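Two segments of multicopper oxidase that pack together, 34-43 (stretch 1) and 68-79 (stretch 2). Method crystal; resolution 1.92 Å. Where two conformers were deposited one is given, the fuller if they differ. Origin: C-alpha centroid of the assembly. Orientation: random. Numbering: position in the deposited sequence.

Stretch 1, residues 34-43: SAVTHDYELI
Stretch 2 (68-79) GVELRCRQGDWL

A single strand can meet two segments of one chain in two ways at once, by sharing a sheet edge with one and by laying side chains across the other. In this multicopper oxidase, residues 34-43 do both against residues 68-79, and 620 Å² is buried between them, both sides summed. The strand 37-43 has ordinary beta angles, phi/psi -132/124 at Thr37, -102/102 at His38, -85/131 at Asp39 and -137/140 at Tyr40. The second stretch forms a strand at 71-74, then reverses through a type II turn from Arg74 to Asp77, closed by Asp77 N to Arg74 O at 3.0 Å, and leaves as a strand through Trp78 and Leu79. Gly76 sits at 97/-16, where a CB would jam against the preceding carbonyl. Because of this reversal, one strand of stretch 2 runs parallel to stretch 1 and the other nearly antiparallel, at 168° with a closest axial approach of 7.5 Å.

Backbone bonding belongs to the parallel part. Thr37 is in register with Trp78 (CA to CA 4.4 Å) and His38 with Leu79 (CA to CA 5.0 Å). Trp78 bonds through both its peptide groups: its N donates to Val36 O at 2.7 Å, almost linearly at 178°, and its O accepts from His38 N at 2.8 Å. Thr37 CA adds a CA-H...O contact to Trp78 O at 3.3 Å. The side chains of Thr37 (m) and Trp78 (m, chi2 91°) share one face of the sheet, while His38 and Leu79 (t, p) take the other.

Polar side chains tie that second face to the antiparallel strand and the turn. His38 (m, chi2 -112°) donates from NE2 to Asp77 OD2 at 2.8 Å and 166°; Asp77 (m, chi2 -9°) points toward stretch 1, placing OD2 at the ring edge, near the plane of the imidazole. Farther along, Tyr40 (m, chi2 -80°) reaches over so that its OH accepts from Arg72 N at 2.8 Å, giving that peptide NH a side-chain partner. A water lies 2.5 Å from Tyr40 OH and donates to Glu70 O at 2.9 Å. Arg72 (m, m, m) turns its end away from the contact, and its NH1 forms a salt bridge with Glu70 OE1 at 2.7 Å.

The rings also use their faces. Over the imidazole of His38 lie Cys73 SG, 3.6 Å from the ring centroid, and Cys73 CA, 3.8 Å from that centroid, with Cys73 in the t rotamer. Leu71 CG stands 4.1 Å from the Tyr40 ring centroid, only 7° off the normal, a CH-pi arrangement, whereas Leu79 CD1 meets the ring's edge, 3.8 Å from Tyr40 CD2.

Aliphatic packing extends the contact past Leu71 to Val69, in the loop that leads into the antiparallel strand. Leu42 (t, p) points toward stretch 2, its CD1 lying 3.9 Å from Val69 CG1 and its CD2 4.2 Å from Leu71 CD1. Asp39, between Tyr40 and His38 in sequence, points away, as strand alternation predicts.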

# COMPACT_ATOMS: atom_id res chain seq x y z
N SER A 34 1.26 23.30 20.67
CA SER A 34 2.54 23.15 19.88
C SER A 34 2.94 21.73 19.36
O SER A 34 3.59 21.68 18.32
CB SER A 34 3.70 23.78 20.64
OG SER A 34 4.88 23.72 19.86
N ALA A 35 2.63 20.62 20.07
CA ALA A 35 2.80 19.23 19.54
C ALA A 35 1.83 18.20 20.06
O ALA A 35 1.63 18.06 21.28
CB ALA A 35 4.22 18.71 19.79
N VAL A 36 1.27 17.45 19.15
CA VAL A 36 0.48 16.29 19.44
C VAL A 36 1.19 15.07 18.87
O VAL A 36 1.62 15.09 17.70
CB VAL A 36 -0.90 16.40 18.80
CG1 VAL A 36 -1.81 15.34 19.40
CG2 VAL A 36 -1.46 17.82 18.96
N THR A 37 1.27 14.05 19.69
CA THR A 37 2.01 12.80 19.54
C THR A 37 1.10 11.60 19.85
O THR A 37 0.50 11.52 20.89
CB THR A 37 3.25 12.81 20.44
OG1 THR A 37 4.05 13.91 20.09
CG2 THR A 37 4.12 11.63 20.23
N HIS A 38 1.00 10.68 18.89
CA HIS A 38 0.24 9.45 19.00
C HIS A 38 1.27 8.39 19.26
O HIS A 38 2.09 8.09 18.38
CB HIS A 38 -0.46 9.19 17.67
CG HIS A 38 -1.29 10.31 17.20
ND1 HIS A 38 -2.65 10.20 17.15
CD2 HIS A 38 -0.99 11.57 16.79
CE1 HIS A 38 -3.16 11.34 16.72
NE2 HIS A 38 -2.18 12.19 16.51
N ASP A 39 1.37 7.97 20.52
CA ASP A 39 2.24 6.86 20.97
C ASP A 39 1.64 5.46 20.85
O ASP A 39 0.49 5.17 21.27
CB ASP A 39 2.78 7.03 22.42
CG ASP A 39 3.89 8.01 22.48
OD1 ASP A 39 4.98 7.62 22.09
OD2 ASP A 39 3.73 9.19 22.80
N TYR A 40 2.47 4.61 20.25
CA TYR A 40 2.20 3.23 20.05
C TYR A 40 3.47 2.44 20.39
O TYR A 40 4.59 2.91 20.15
CB TYR A 40 1.82 2.97 18.60
CG TYR A 40 0.48 3.45 18.14
CD1 TYR A 40 -0.64 2.73 18.42
CD2 TYR A 40 0.34 4.64 17.46
CE1 TYR A 40 -1.87 3.14 17.98
CE2 TYR A 40 -0.88 5.05 17.04
CZ TYR A 40 -1.98 4.30 17.35
OH TYR A 40 -3.21 4.64 16.93
N GLU A 41 3.26 1.30 21.06
CA GLU A 41 4.25 0.23 21.21
C GLU A 41 3.77 -0.87 20.27
O GLU A 41 2.67 -1.43 20.50
CB GLU A 41 4.25 -0.33 22.64
CG GLU A 41 5.34 -1.36 22.84
CD GLU A 41 5.33 -2.09 24.17
OE1 GLU A 41 4.35 -2.72 24.57
OE2 GLU A 41 6.37 -2.07 24.80
N LEU A 42 4.58 -1.16 19.24
CA LEU A 42 4.20 -2.13 18.21
C LEU A 42 5.18 -3.29 18.25
O LEU A 42 6.37 -3.09 18.03
CB LEU A 42 4.20 -1.53 16.82
CG LEU A 42 3.55 -2.44 15.76
CD1 LEU A 42 2.13 -2.83 16.15
CD2 LEU A 42 3.50 -1.81 14.40
N ILE A 43 4.67 -4.50 18.48
CA ILE A 43 5.50 -5.73 18.56
C ILE A 43 5.21 -6.70 17.36
O ILE A 43 4.07 -7.11 17.16
CB ILE A 43 5.15 -6.44 19.88
CG1 ILE A 43 5.54 -5.61 21.10
CG2 ILE A 43 5.81 -7.77 19.97
CD1 ILE A 43 4.93 -6.12 22.39
N GLY A 68 -1.83 -6.77 10.56
CA GLY A 68 -1.48 -6.13 11.81
C GLY A 68 -2.47 -5.08 12.33
O GLY A 68 -3.37 -4.55 11.63
N VAL A 69 -2.32 -4.80 13.59
CA VAL A 69 -3.13 -3.79 14.24
C VAL A 69 -3.22 -2.49 13.42
O VAL A 69 -2.27 -2.11 12.68
CB VAL A 69 -2.50 -3.47 15.58
CG1 VAL A 69 -1.61 -2.25 15.39
CG2 VAL A 69 -3.56 -3.26 16.63
N GLU A 70 -4.37 -1.81 13.52
CA GLU A 70 -4.53 -0.51 12.83
C GLU A 70 -3.77 0.63 13.58
O GLU A 70 -3.94 0.83 14.69
CB GLU A 70 -6.00 -0.12 12.47
CG GLU A 70 -5.97 1.06 11.44
CD GLU A 70 -7.32 1.45 10.78
OE1 GLU A 70 -7.75 2.56 11.09
OE2 GLU A 70 -7.91 0.73 9.93
N LEU A 71 -2.82 1.26 12.95
CA LEU A 71 -2.24 2.46 13.56
C LEU A 71 -3.01 3.73 13.12
O LEU A 71 -3.31 3.92 11.88
CB LEU A 71 -0.77 2.58 13.25
CG LEU A 71 0.24 2.00 14.22
CD1 LEU A 71 0.03 0.62 14.58
CD2 LEU A 71 1.61 2.07 13.61
N ARG A 72 -3.38 4.57 14.09
CA ARG A 72 -4.02 5.88 13.68
C ARG A 72 -3.19 7.04 14.11
O ARG A 72 -2.63 7.00 15.23
CB ARG A 72 -5.34 6.16 14.35
CG ARG A 72 -6.35 5.10 14.34
CD ARG A 72 -7.00 4.99 13.01
NE ARG A 72 -8.00 6.01 12.78
CZ ARG A 72 -9.11 5.82 12.07
NH1 ARG A 72 -9.44 4.66 11.48
NH2 ARG A 72 -9.89 6.83 11.94
N CYS A 73 -3.10 8.04 13.22
CA CYS A 73 -2.57 9.32 13.56
C CYS A 73 -3.51 10.39 13.00
O CYS A 73 -4.61 10.10 12.49
CB CYS A 73 -1.16 9.51 13.00
SG CYS A 73 -0.11 10.85 13.83
N ARG A 74 -3.13 11.66 13.16
CA ARG A 74 -3.99 12.77 12.74
C ARG A 74 -3.05 13.60 12.02
O ARG A 74 -1.87 13.63 12.43
CB ARG A 74 -4.56 13.48 14.00
CG ARG A 74 -5.06 14.91 13.86
CD ARG A 74 -6.56 14.95 13.80
NE ARG A 74 -7.13 14.18 14.90
CZ ARG A 74 -8.37 13.69 14.91
NH1 ARG A 74 -9.19 13.84 13.87
NH2 ARG A 74 -8.79 13.00 15.97
N GLN A 75 -3.51 14.19 10.92
CA GLN A 75 -2.67 14.98 10.07
C GLN A 75 -2.11 16.16 10.80
O GLN A 75 -2.86 16.88 11.42
CB GLN A 75 -3.51 15.48 8.90
CG GLN A 75 -2.80 16.31 7.87
CD GLN A 75 -3.74 16.68 6.78
OE1 GLN A 75 -4.94 16.75 6.99
NE2 GLN A 75 -3.21 16.91 5.59
N GLY A 76 -0.80 16.36 10.71
CA GLY A 76 -0.09 17.45 11.39
C GLY A 76 0.53 16.95 12.68
O GLY A 76 1.41 17.56 13.22
N ASP A 77 0.10 15.81 13.15
CA ASP A 77 0.63 15.30 14.42
C ASP A 77 1.81 14.35 14.23
O ASP A 77 2.16 13.99 13.10
CB ASP A 77 -0.47 14.60 15.19
CG ASP A 77 -1.63 15.48 15.51
OD1 ASP A 77 -1.55 16.71 15.30
OD2 ASP A 77 -2.58 14.91 16.06
N TRP A 78 2.46 14.01 15.36
CA TRP A 78 3.62 13.09 15.43
C TRP A 78 3.11 11.75 15.69
O TRP A 78 2.22 11.59 16.53
CB TRP A 78 4.63 13.40 16.54
CG TRP A 78 5.46 14.60 16.31
CD1 TRP A 78 5.15 15.84 16.72
CD2 TRP A 78 6.72 14.71 15.67
NE1 TRP A 78 6.09 16.73 16.33
CE2 TRP A 78 7.09 16.06 15.71
CE3 TRP A 78 7.57 13.81 15.04
CZ2 TRP A 78 8.28 16.52 15.15
CZ3 TRP A 78 8.71 14.26 14.51
CH2 TRP A 78 9.07 15.60 14.55
N LEU A 79 3.66 10.79 14.92
CA LEU A 79 3.37 9.39 15.10
C LEU A 79 4.60 8.89 15.74
O LEU A 79 5.65 9.10 15.14
CB LEU A 79 3.15 8.67 13.73
CG LEU A 79 2.93 7.18 13.88
CD1 LEU A 79 1.89 6.96 14.89
CD2 LEU A 79 2.44 6.59 12.58
O HOH W 1 -4.83 2.68 16.80